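Long-range contacts in YncI copper-binding domain-containing protein (Nocardia farcinica, PDB 3ESM), which is of unknown function but, as a YcnI-like immunoglobulin-fold domain of a probably membrane-anchored protein, may bind copper: residues L95-P104 / P131-T139; T26-A35 / T72-G83. The protein carries 2 engineered substitutions. All coordinates share one frame; numbering follows the deposited sequence.

How the contacts relate
From the N terminus the chain first runs through strand 18-25 into 26-35, a loop that runs on into strand 33-43, and contact 2 closes when 72-83 returns to it, enclosing strands 45-48 and 54-60, of which the first belongs to the other sheet. The chain then crosses the domain along strand 85-93 and enters 95-104; contact 1 closes a second, shorter loop when the C-terminal strand 134-136 comes back beside strand 100-102. The two closures follow in series, neither enclosing nor crossing the other. They lie on opposite sides of the domain centre, their centres about 27 Å apart, yet share one sheet, since strands 33-43 and 100-109 are neighbours in it.

Contact 1 (L95-P104 / P131-T139); sequences LPSAETVSFP and PAPTLTLAT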
loop_
_atom_site.group_PDB
_atom_site.type_symbol
_atom_site.label_atom_id
_atom_site.label_comp_id
_atom_site.label_asym_id
_atom_site.label_seq_id
_atom_site.Cartn_x
_atom_site.Cartn_y
_atom_site.Cartn_z
ATOM N N LEU A 95 -21.887 2.633 12.361
ATOM C CA LEU A 95 -22.090 2.284 10.963
ATOM C C LEU A 95 -23.214 3.114 10.385
ATOM O O LEU A 95 -24.107 3.534 11.117
ATOM C CB LEU A 95 -22.404 0.804 10.843
ATOM C CG LEU A 95 -21.256 -0.113 11.269
ATOM C CD1 LEU A 95 -21.710 -1.553 11.336
ATOM C CD2 LEU A 95 -20.059 0.025 10.301
ATOM N N PRO A 96 -23.158 3.368 9.066
ATOM C CA PRO A 96 -24.069 4.305 8.419
ATOM C C PRO A 96 -25.508 3.860 8.534
ATOM O O PRO A 96 -25.804 2.679 8.775
ATOM C CB PRO A 96 -23.658 4.279 6.940
ATOM C CG PRO A 96 -22.455 3.462 6.840
ATOM C CD PRO A 96 -22.085 2.893 8.175
ATOM N N SER A 97 -26.396 4.828 8.377
ATOM C CA SER A 97 -27.800 4.517 8.292
ATOM C C SER A 97 -28.118 4.217 6.846
ATOM O O SER A 97 -28.736 5.013 6.141
ATOM C CB SER A 97 -28.620 5.673 8.847
ATOM O OG SER A 97 -28.360 5.693 10.237
ATOM N N ALA A 98 -27.641 3.055 6.415
ATOM C CA ALA A 98 -27.817 2.577 5.051
ATOM C C ALA A 98 -28.027 1.068 5.117
ATOM O O ALA A 98 -27.627 0.420 6.079
ATOM C CB ALA A 98 -26.589 2.907 4.212
ATOM N N GLU A 99 -28.683 0.506 4.101
ATOM C CA GLU A 99 -28.879 -0.915 4.043
ATOM C C GLU A 99 -27.571 -1.630 3.823
ATOM O O GLU A 99 -27.396 -2.736 4.279
ATOM C CB GLU A 99 -29.786 -1.276 2.856
ATOM C CG GLU A 99 -31.220 -0.776 2.987
ATOM C CD GLU A 99 -31.377 0.730 2.815
ATOM O OE1 GLU A 99 -30.603 1.365 2.030
ATOM O OE2 GLU A 99 -32.312 1.271 3.470
ATOM N N THR A 100 -26.684 -0.993 3.081
ATOM C CA THR A 100 -25.437 -1.643 2.693
ATOM C C THR A 100 -24.260 -0.697 2.886
ATOM O O THR A 100 -24.379 0.489 2.629
ATOM C CB THR A 100 -25.463 -2.007 1.211
ATOM O OG1 THR A 100 -26.754 -2.569 0.897
ATOM C CG2 THR A 100 -24.380 -3.027 0.929
ATOM N N VAL A 101 -23.123 -1.226 3.333
ATOM C CA VAL A 101 -21.881 -0.416 3.356
ATOM C C VAL A 101 -20.715 -1.218 2.770
ATOM O O VAL A 101 -20.614 -2.415 3.027
ATOM C CB VAL A 101 -21.538 0.050 4.790
ATOM C CG1 VAL A 101 -21.410 -1.130 5.748
ATOM C CG2 VAL A 101 -20.269 0.984 4.811
ATOM N N SER A 102 -19.866 -0.570 1.977
ATOM C CA SER A 102 -18.723 -1.276 1.378
ATOM C C SER A 102 -17.439 -0.726 1.974
ATOM O O SER A 102 -17.404 0.420 2.425
ATOM C CB SER A 102 -18.713 -1.190 -0.146
ATOM O OG SER A 102 -19.874 -1.925 -0.623
ATOM N N PHE A 103 -16.390 -1.548 1.882
ATOM C CA PHE A 103 -15.068 -1.202 2.414
ATOM C C PHE A 103 -14.017 -1.457 1.345
ATOM O O PHE A 103 -13.333 -2.455 1.387
ATOM C CB PHE A 103 -14.747 -2.024 3.659
ATOM C CG PHE A 103 -15.761 -1.907 4.751
ATOM C CD1 PHE A 103 -15.643 -0.936 5.740
ATOM C CD2 PHE A 103 -16.833 -2.785 4.803
ATOM C CE1 PHE A 103 -16.587 -0.837 6.783
ATOM C CE2 PHE A 103 -17.790 -2.703 5.840
ATOM C CZ PHE A 103 -17.668 -1.719 6.829
ATOM N N PRO A 104 -13.878 -0.534 0.408
ATOM C CA PRO A 104 -12.877 -0.689 -0.668
ATOM C C PRO A 104 -11.511 -0.959 -0.004
ATOM O O PRO A 104 -11.210 -0.338 1.023
ATOM C CB PRO A 104 -12.904 0.666 -1.367
ATOM C CG PRO A 104 -14.311 1.175 -1.139
ATOM C CD PRO A 104 -14.746 0.653 0.224
ATOM N N PRO A 131 -14.319 -7.569 -5.960
ATOM C CA PRO A 131 -15.359 -6.678 -5.410
ATOM C C PRO A 131 -14.876 -6.099 -4.087
ATOM O O PRO A 131 -14.126 -6.776 -3.374
ATOM C CB PRO A 131 -16.498 -7.628 -5.084
ATOM C CG PRO A 131 -15.841 -8.962 -4.847
ATOM C CD PRO A 131 -14.642 -8.994 -5.772
ATOM N N ALA A 132 -15.286 -4.870 -3.775
ATOM C CA ALA A 132 -15.110 -4.366 -2.402
ATOM C C ALA A 132 -15.890 -5.217 -1.420
ATOM O O ALA A 132 -17.073 -5.530 -1.665
ATOM C CB ALA A 132 -15.598 -2.917 -2.319
ATOM N N PRO A 133 -15.265 -5.595 -0.286
ATOM C CA PRO A 133 -15.981 -6.300 0.761
ATOM C C PRO A 133 -17.174 -5.465 1.246
ATOM O O PRO A 133 -17.048 -4.250 1.416
ATOM C CB PRO A 133 -14.956 -6.439 1.884
ATOM C CG PRO A 133 -13.727 -5.833 1.428
ATOM C CD PRO A 133 -13.856 -5.304 0.059
ATOM N N THR A 134 -18.303 -6.113 1.478
ATOM C CA THR A 134 -19.533 -5.367 1.743
ATOM C C THR A 134 -20.289 -6.000 2.890
ATOM O O THR A 134 -20.209 -7.231 3.090
ATOM C CB THR A 134 -20.390 -5.277 0.415
ATOM O OG1 THR A 134 -19.646 -4.575 -0.594
ATOM C CG2 THR A 134 -21.699 -4.539 0.652
ATOM N N LEU A 135 -20.974 -5.178 3.689
ATOM C CA LEU A 135 -21.854 -5.688 4.751
ATOM C C LEU A 135 -23.284 -5.234 4.534
ATOM O O LEU A 135 -23.506 -4.133 4.071
ATOM C CB LEU A 135 -21.454 -5.155 6.122
ATOM C CG LEU A 135 -20.142 -5.598 6.763
ATOM C CD1 LEU A 135 -19.967 -4.806 8.063
ATOM C CD2 LEU A 135 -20.194 -7.083 7.030
ATOM N N THR A 136 -24.227 -6.100 4.895
ATOM C CA THR A 136 -25.643 -5.727 5.014
ATOM C C THR A 136 -25.896 -5.314 6.425
ATOM O O THR A 136 -25.458 -5.987 7.353
ATOM C CB THR A 136 -26.541 -6.927 4.729
ATOM O OG1 THR A 136 -26.566 -7.116 3.320
ATOM C CG2 THR A 136 -27.964 -6.684 5.274
ATOM N N LEU A 137 -26.617 -4.216 6.600
ATOM C CA LEU A 137 -26.828 -3.687 7.929
ATOM C C LEU A 137 -28.273 -3.821 8.339
ATOM O O LEU A 137 -29.159 -3.349 7.626
ATOM C CB LEU A 137 -26.411 -2.229 7.976
ATOM C CG LEU A 137 -24.942 -2.057 7.605
ATOM C CD1 LEU A 137 -24.643 -0.558 7.525
ATOM C CD2 LEU A 137 -24.028 -2.756 8.598
ATOM N N ALA A 138 -28.488 -4.465 9.482
ATOM C CA ALA A 138 -29.826 -4.658 10.008
ATOM C C ALA A 138 -30.409 -3.325 10.408
ATOM O O ALA A 138 -29.704 -2.390 10.801
ATOM C CB ALA A 138 -29.812 -5.612 11.195
ATOM N N THR A 139 -31.726 -3.244 10.325
ATOM C CA THR A 139 -32.405 -1.996 10.569
ATOM C C THR A 139 -32.246 -1.657 12.026
ATOM O O THR A 139 -32.235 -2.566 12.849
ATOM C CB THR A 139 -33.892 -2.156 10.243
ATOM O OG1 THR A 139 -34.026 -2.491 8.853
ATOM C CG2 THR A 139 -34.645 -0.880 10.546
#
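Leu137 is the chief knob of this antiparallel strand pair, which adds the C-terminal strand 134-136 to one sheet of the immunoglobulin-like fold. Its side chain fills a hollow walled by the side chains of Leu95 and Val101 and by the carbonyl oxygens of Pro96 and Ala98: Leu137 CD1 lies 3.7 Å from Val101 CG1, and Leu137 CD2 meets Leu95 CD1 at 3.8 Å, the two leucines crossing at about a right angle. Val101 holds CG1 between its backbone N and carbonyl carbon (chi1 57°), which turns that methyl to the leucine. Farther along the same buried face Leu135 sets CD1 against the edge of the Phe103 ring, 3.8 Å from CE2. The ring also meets Phe22 edge-to-face, joining the strand pair to the opposing sheet. At the next step Ala132 CB is a small bump against Pro104, 3.9 Å from its CA. Backbone bonds zip the register: Val101 and Leu135 exchange N-H and C=O, and Leu137 N reaches Glu99 O at 2.9 Å. Thr100, Ser102, Thr134 and Thr136 line the other face. There Thr134 OG1 donates to Ala132 O, two residues back, from above the carbonyl plane, and Ser102 OG approaches Thr134 OG1 to 2.7 Å.

Contact 2 (T26-A35 / T72-G83); sequences TESETAATTA and TADPGNPGVQPG. With DMS (dimethyl sulfoxide), chain D.
Thr26 keeps OG1 beside its backbone N (chi1 -67°), and Val80 places CG1 anti to its own N (chi1 -175°), bringing Thr26 OG1 to 3.3 Å from Val80 CG1, where two loops at one end of the immunoglobulin-like fold meet. Thr26 OG1 donates to Val80 O at 3.0 Å from well above the carbonyl plane. Thr33 N takes an in-plane lone pair of Val80 O at 2.9 Å, giving the acceptor two grips. Val80 N returns a bond to Thr33 O, making a single antiparallel bridge past the end of strand 66-73. Thr33 OG1 donates to Thr26 OG1 and is also bonded to Gln107, linking the Thr26 loop, through the start of strand 33-43, to strand 100-109. Where the strands meet, Ala73 N points almost straight at Thr34 O, with 172° at the hydrogen. Thr34 and Ala35 form a classic beta bulge opposite Thr108. At the other end the Pro82 ring seats against carbonyls of the 28-31 turn, with Pro82 CG 3.5 Å from Ala31 O, which is buried here without a hydrogen-bond partner in the model. Ser28 OG accepts from Thr30 N and Ala31 N, an ST turn and ST motif that shape this seat. Gln81, bent at chi2, reaches back so that NE2 binds Gly79 O, while one water joins OE1 to Thr30 O. Asn77 O bonds Arg57 of the second subunit. At the tip of the type II turn 74-77, a dimethyl sulfoxide, probably from the crystallisation liquor, takes a nearly straight bond from Gly76 N to its atom O at 2.8 Å.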
loop_
_atom_site.group_PDB
_atom_site.type_symbol
_atom_site.label_atom_id
_atom_site.label_comp_id
_atom_site.label_asym_id
_atom_site.label_seq_id
_atom_site.Cartn_x
_atom_site.Cartn_y
_atom_site.Cartn_z
ATOM N N THR A 26 -4.056 -14.744 0.186
ATOM C CA THR A 26 -2.881 -14.449 -0.612
ATOM C C THR A 26 -2.989 -15.179 -1.943
ATOM O O THR A 26 -2.842 -16.394 -2.003
ATOM C CB THR A 26 -1.591 -14.814 0.173
ATOM O OG1 THR A 26 -1.477 -13.913 1.285
ATOM C CG2 THR A 26 -0.360 -14.638 -0.692
ATOM N N GLU A 27 -3.288 -14.425 -2.997
ATOM C CA GLU A 27 -3.566 -15.002 -4.321
ATOM C C GLU A 27 -2.379 -14.874 -5.253
ATOM O O GLU A 27 -2.458 -14.286 -6.331
ATOM C CB GLU A 27 -4.852 -14.392 -4.891
ATOM C CG GLU A 27 -6.026 -14.903 -4.067
ATOM C CD GLU A 27 -7.406 -14.430 -4.508
ATOM O OE1 GLU A 27 -8.381 -15.015 -3.978
ATOM O OE2 GLU A 27 -7.539 -13.514 -5.364
ATOM N N SER A 28 -1.267 -15.423 -4.799
ATOM C CA SER A 28 -0.073 -15.517 -5.589
ATOM C C SER A 28 0.520 -16.861 -5.253
ATOM O O SER A 28 0.318 -17.388 -4.154
ATOM C CB SER A 28 0.933 -14.428 -5.199
ATOM O OG SER A 28 2.180 -14.678 -5.813
ATOM N N GLU A 29 1.278 -17.418 -6.182
ATOM C CA GLU A 29 2.010 -18.639 -5.849
ATOM C C GLU A 29 3.380 -18.370 -5.230
ATOM O O GLU A 29 4.004 -19.284 -4.686
ATOM C CB GLU A 29 2.132 -19.531 -7.074
ATOM C CG GLU A 29 0.778 -20.057 -7.491
ATOM C CD GLU A 29 0.894 -21.101 -8.566
ATOM O OE1 GLU A 29 1.929 -21.097 -9.274
ATOM O OE2 GLU A 29 -0.041 -21.926 -8.686
ATOM N N THR A 30 3.844 -17.126 -5.298
ATOM C CA THR A 30 5.168 -16.802 -4.813
ATOM C C THR A 30 5.238 -15.613 -3.852
ATOM O O THR A 30 6.074 -15.589 -2.948
ATOM C CB THR A 30 6.090 -16.491 -5.977
ATOM O OG1 THR A 30 5.427 -15.569 -6.866
ATOM C CG2 THR A 30 6.412 -17.798 -6.719
ATOM N N ALA A 31 4.384 -14.623 -4.054
ATOM C CA ALA A 31 4.488 -13.372 -3.274
ATOM C C ALA A 31 3.546 -13.437 -2.063
ATOM O O ALA A 31 2.538 -14.160 -2.090
ATOM C CB ALA A 31 4.119 -12.215 -4.156
ATOM N N ALA A 32 3.873 -12.679 -1.008
ATOM C CA ALA A 32 3.124 -12.738 0.249
ATOM C C ALA A 32 2.409 -11.408 0.472
ATOM O O ALA A 32 2.842 -10.396 -0.067
ATOM C CB ALA A 32 4.096 -12.980 1.392
ATOM N N THR A 33 1.319 -11.412 1.223
ATOM C CA THR A 33 0.650 -10.152 1.533
ATOM C C THR A 33 1.432 -9.460 2.663
ATOM O O THR A 33 1.593 -10.037 3.750
ATOM C CB THR A 33 -0.779 -10.363 2.016
ATOM O OG1 THR A 33 -1.533 -10.962 0.953
ATOM C CG2 THR A 33 -1.407 -9.006 2.401
ATOM N N THR A 34 1.828 -8.216 2.405
ATOM C CA THR A 34 2.627 -7.426 3.379
ATOM C C THR A 34 1.957 -6.173 3.920
ATOM O O THR A 34 2.412 -5.599 4.924
ATOM C CB THR A 34 3.982 -7.020 2.798
ATOM O OG1 THR A 34 3.774 -6.214 1.622
ATOM C CG2 THR A 34 4.787 -8.290 2.460
ATOM N N ALA A 35 0.844 -5.774 3.316
ATOM C CA ALA A 35 0.059 -4.667 3.904
ATOM C C ALA A 35 -1.368 -4.743 3.389
ATOM O O ALA A 35 -1.639 -5.306 2.316
ATOM C CB ALA A 35 0.651 -3.342 3.527
ATOM N N THR A 72 0.449 -3.121 8.400
ATOM C CA THR A 72 1.688 -3.286 7.640
ATOM C C THR A 72 2.540 -4.275 8.380
ATOM O O THR A 72 2.715 -4.143 9.595
ATOM C CB THR A 72 2.480 -1.977 7.561
ATOM O OG1 THR A 72 1.651 -0.954 6.982
ATOM C CG2 THR A 72 3.733 -2.188 6.674
ATOM N N ALA A 73 3.073 -5.258 7.650
ATOM C CA ALA A 73 3.927 -6.279 8.277
ATOM C C ALA A 73 5.259 -5.653 8.694
ATOM O O ALA A 73 5.888 -4.937 7.905
ATOM C CB ALA A 73 4.146 -7.406 7.255
ATOM N N ASP A 74 5.610 -5.796 9.985
ATOM C CA ASP A 74 6.918 -5.353 10.463
ATOM C C ASP A 74 8.077 -5.989 9.706
ATOM O O ASP A 74 7.997 -7.101 9.243
ATOM C CB ASP A 74 7.095 -5.702 11.941
ATOM C CG ASP A 74 6.052 -5.058 12.813
ATOM O OD1 ASP A 74 5.443 -4.075 12.373
ATOM O OD2 ASP A 74 5.835 -5.577 13.933
ATOM N N PRO A 75 9.210 -5.287 9.670
ATOM C CA PRO A 75 10.443 -5.828 9.061
ATOM C C PRO A 75 10.787 -7.188 9.688
ATOM O O PRO A 75 10.733 -7.343 10.924
ATOM C CB PRO A 75 11.481 -4.757 9.423
ATOM C CG PRO A 75 10.690 -3.506 9.450
ATOM C CD PRO A 75 9.375 -3.913 10.125
ATOM N N GLY A 76 11.157 -8.167 8.879
ATOM C CA GLY A 76 11.410 -9.513 9.397
ATOM C C GLY A 76 10.219 -10.439 9.340
ATOM O O GLY A 76 10.393 -11.658 9.257
ATOM N N ASN A 77 9.011 -9.871 9.435
ATOM C CA ASN A 77 7.797 -10.652 9.247
ATOM C C ASN A 77 7.599 -10.847 7.756
ATOM O O ASN A 77 7.451 -9.849 7.046
ATOM C CB ASN A 77 6.628 -9.872 9.863
ATOM C CG ASN A 77 5.309 -10.595 9.732
ATOM O OD1 ASN A 77 5.224 -11.648 9.092
ATOM N ND2 ASN A 77 4.260 -10.033 10.335
ATOM N N PRO A 78 7.607 -12.098 7.276
ATOM C CA PRO A 78 7.528 -12.353 5.835
ATOM C C PRO A 78 6.127 -12.082 5.253
ATOM O O PRO A 78 5.952 -12.219 4.032
ATOM C CB PRO A 78 7.821 -13.854 5.738
ATOM C CG PRO A 78 7.356 -14.405 7.027
ATOM C CD PRO A 78 7.728 -13.362 8.034
ATOM N N GLY A 79 5.150 -11.754 6.094
ATOM C CA GLY A 79 3.773 -11.517 5.635
ATOM C C GLY A 79 2.993 -12.796 5.364
ATOM O O GLY A 79 3.446 -13.901 5.706
ATOM N N VAL A 80 1.800 -12.668 4.789
ATOM C CA VAL A 80 0.902 -13.808 4.658
ATOM C C VAL A 80 1.283 -14.629 3.444
ATOM O O VAL A 80 1.299 -14.130 2.311
ATOM C CB VAL A 80 -0.556 -13.330 4.534
ATOM C CG1 VAL A 80 -1.535 -14.541 4.531
ATOM C CG2 VAL A 80 -0.874 -12.310 5.631
ATOM N N GLN A 81 1.636 -15.895 3.675
ATOM C CA GLN A 81 2.246 -16.696 2.607
ATOM C C GLN A 81 1.272 -17.153 1.509
ATOM O O GLN A 81 0.066 -17.263 1.747
ATOM C CB GLN A 81 2.984 -17.890 3.223
ATOM C CG GLN A 81 4.131 -17.486 4.136
ATOM C CD GLN A 81 5.116 -16.627 3.398
ATOM O OE1 GLN A 81 5.676 -17.045 2.385
ATOM N NE2 GLN A 81 5.306 -15.398 3.865
ATOM N N PRO A 82 1.797 -17.428 0.295
ATOM C CA PRO A 82 0.950 -17.988 -0.759
ATOM C C PRO A 82 -0.014 -19.067 -0.239
ATOM O O PRO A 82 0.370 -19.973 0.508
ATOM C CB PRO A 82 1.972 -18.549 -1.757
ATOM C CG PRO A 82 3.138 -17.584 -1.653
ATOM C CD PRO A 82 3.196 -17.274 -0.143
ATOM N N GLY A 83 -1.284 -18.943 -0.603
ATOM C CA GLY A 83 -2.238 -19.967 -0.225
ATOM C C GLY A 83 -2.859 -19.815 1.141
ATOM O O GLY A 83 -3.790 -20.559 1.472
HETATM S S DMS D . 11.398 -8.822 4.904
HETATM O O DMS D . 11.566 -7.646 6.195
HETATM C C1 DMS D . 13.013 -9.525 4.458
HETATM C C2 DMS D . 10.604 -10.264 5.661
HETATM O O HOH W 1 6.442 -15.356 0.184
#